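PDB 6GF6: zona pellucida sperm-binding protein 1,Zona pellucida sperm-binding protein 1, which probably cross-links egg coat filaments in the chicken through homodimers of its first ZP-N domain, the part in this structure. Local coordinates for residues L75-G79 / R80-R84. The protein carries 2 engineered substitutions. Numbering follows the deposited sequence.
Sequences LVKDG and RYVLR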
loop_
_atom_site.group_PDB
_atom_site.type_symbol
_atom_site.label_atom_id
_atom_site.label_comp_id
_atom_site.label_asym_id
_atom_site.label_seq_id
_atom_site.Cartn_x
_atom_site.Cartn_y
_atom_site.Cartn_z
ATOM N N LEU B 75 -14.212 4.272 11.256
ATOM C CA LEU B 75 -15.061 4.182 12.430
ATOM C C LEU B 75 -15.655 2.784 12.524
ATOM O O LEU B 75 -15.746 2.060 11.532
ATOM C CB LEU B 75 -16.189 5.223 12.384
ATOM C CG LEU B 75 -15.784 6.697 12.231
ATOM C CD1 LEU B 75 -17.004 7.559 11.932
ATOM C CD2 LEU B 75 -15.066 7.216 13.474
ATOM N N VAL B 76 -16.022 2.402 13.742
ATOM C CA VAL B 76 -16.756 1.171 13.991
ATOM C C VAL B 76 -18.213 1.542 14.240
ATOM O O VAL B 76 -18.526 2.258 15.200
ATOM C CB VAL B 76 -16.163 0.397 15.177
ATOM C CG1 VAL B 76 -16.963 -0.884 15.432
ATOM C CG2 VAL B 76 -14.678 0.109 14.925
ATOM N N LYS B 77 -19.102 1.062 13.371
ATOM C CA LYS B 77 -20.533 1.315 13.478
ATOM C C LYS B 77 -21.275 0.025 13.176
ATOM O O LYS B 77 -21.054 -0.590 12.128
ATOM C CB LYS B 77 -20.995 2.421 12.520
ATOM C CG LYS B 77 -20.370 3.787 12.779
ATOM C CD LYS B 77 -20.776 4.802 11.712
ATOM C CE LYS B 77 -22.262 5.134 11.784
ATOM N NZ LYS B 77 -22.634 6.271 10.894
ATOM N N ASP B 78 -22.147 -0.384 14.095
ATOM C CA ASP B 78 -22.934 -1.604 13.929
ATOM C C ASP B 78 -22.025 -2.805 13.687
ATOM O O ASP B 78 -22.295 -3.648 12.830
ATOM C CB ASP B 78 -23.946 -1.454 12.792
ATOM C CG ASP B 78 -24.992 -0.398 13.081
ATOM O OD1 ASP B 78 -25.103 0.024 14.252
ATOM O OD2 ASP B 78 -25.712 0.003 12.141
ATOM N N GLY B 79 -20.930 -2.877 14.436
ATOM C CA GLY B 79 -20.001 -3.986 14.279
ATOM C C GLY B 79 -19.379 -4.069 12.903
ATOM O O GLY B 79 -19.168 -5.172 12.385
ATOM N N ARG B 80 -19.103 -2.923 12.283
ATOM C CA ARG B 80 -18.514 -2.893 10.953
ATOM C C ARG B 80 -17.594 -1.685 10.839
ATOM O O ARG B 80 -17.787 -0.676 11.518
ATOM C CB ARG B 80 -19.594 -2.859 9.862
ATOM C CG ARG B 80 -20.459 -4.112 9.813
ATOM C CD ARG B 80 -21.439 -4.078 8.655
ATOM N NE ARG B 80 -22.405 -2.989 8.778
ATOM C CZ ARG B 80 -23.324 -2.694 7.862
ATOM N NH1 ARG B 80 -24.161 -1.683 8.059
ATOM N NH2 ARG B 80 -23.406 -3.407 6.744
ATOM N N TYR B 81 -16.562 -1.819 10.007
ATOM C CA TYR B 81 -15.685 -0.697 9.690
ATOM C C TYR B 81 -16.358 0.210 8.674
ATOM O O TYR B 81 -16.930 -0.266 7.689
ATOM C CB TYR B 81 -14.355 -1.177 9.118
ATOM C CG TYR B 81 -13.532 -2.038 10.040
ATOM C CD1 TYR B 81 -12.915 -1.497 11.156
ATOM C CD2 TYR B 81 -13.359 -3.394 9.787
ATOM C CE1 TYR B 81 -12.154 -2.281 11.997
ATOM C CE2 TYR B 81 -12.602 -4.178 10.622
ATOM C CZ TYR B 81 -12.003 -3.616 11.723
ATOM O OH TYR B 81 -11.247 -4.392 12.561
ATOM N N VAL B 82 -16.293 1.518 8.914
ATOM C CA VAL B 82 -16.905 2.504 8.032
ATOM C C VAL B 82 -15.890 3.601 7.735
ATOM O O VAL B 82 -15.320 4.199 8.656
ATOM C CB VAL B 82 -18.186 3.096 8.645
ATOM C CG1 VAL B 82 -18.816 4.107 7.689
ATOM C CG2 VAL B 82 -19.169 1.978 8.968
ATOM N N LEU B 83 -15.690 3.882 6.450
ATOM C CA LEU B 83 -14.825 4.965 6.003
ATOM C C LEU B 83 -15.547 5.708 4.895
ATOM O O LEU B 83 -15.945 5.100 3.895
ATOM C CB LEU B 83 -13.480 4.439 5.498
ATOM C CG LEU B 83 -12.483 5.507 5.040
ATOM C CD1 LEU B 83 -12.043 6.380 6.198
ATOM C CD2 LEU B 83 -11.282 4.870 4.392
ATOM N N ARG B 84 -15.710 7.011 5.077
ATOM C CA ARG B 84 -16.379 7.867 4.111
ATOM C C ARG B 84 -15.338 8.621 3.298
ATOM O O ARG B 84 -14.410 9.212 3.862
ATOM C CB ARG B 84 -17.328 8.838 4.815
ATOM C CG ARG B 84 -18.553 8.149 5.403
ATOM C CD ARG B 84 -19.487 9.095 6.147
ATOM N NE ARG B 84 -19.843 10.283 5.366
ATOM C CZ ARG B 84 -19.531 11.536 5.692
ATOM N NH1 ARG B 84 -18.847 11.812 6.799
ATOM N NH2 ARG B 84 -19.914 12.530 4.904
#
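Lys77 and Val82 meet on one face of a beta hairpin, Lys77 CB lying 4.0 Å from Val82 CG2, while Val76 and Tyr81 pair on the other. Val82 turns CG2 beside its own backbone N (CG1 anti to that N, chi1 -179°), and this methyl reaches the base of the lysine chain. On the reverse face Val76 CG2 approaches Tyr81 CD1 obliquely to the ring at 4.5 Å, a loose apolar contact; the same tyrosine stacks on Tyr69. Arg80 CG lies 3.1 Å from Gly79 O, and its guanidinium has Lys77 O at its edge, near its plane, with Asp78 O oblique to it.

The backbone sets these positions. In the hydrogen-bonded pair Leu75-Val82, Leu75 N to Val82 O is nearly straight (2.8 Å, 174°), Val82 N to Leu75 O more bent (149°). Lys77 N donates to Arg80 O at 2.9 Å in the carbonyl plane; the return bond from Arg80 N to Lys77 O is weak. Asp78 and Gly79, both with positive phi and psi, form a type I' beta turn closing a two-residue hairpin. It joins strand 75-76 to strand 80-90 in an antiparallel sheet of the ZP-N1 domain, where Tyr81 and Leu83 bond through their backbones to Cys106 and Met104. The poorly ordered Asp78 carboxylate makes no contact with Arg80, OD2 to NH1 being 4.7 Å. The connection therefore rests mainly on backbone hydrogen bonds, with modest apolar contacts on both faces and at most a weak, probably screened attraction between Asp78 and Arg80.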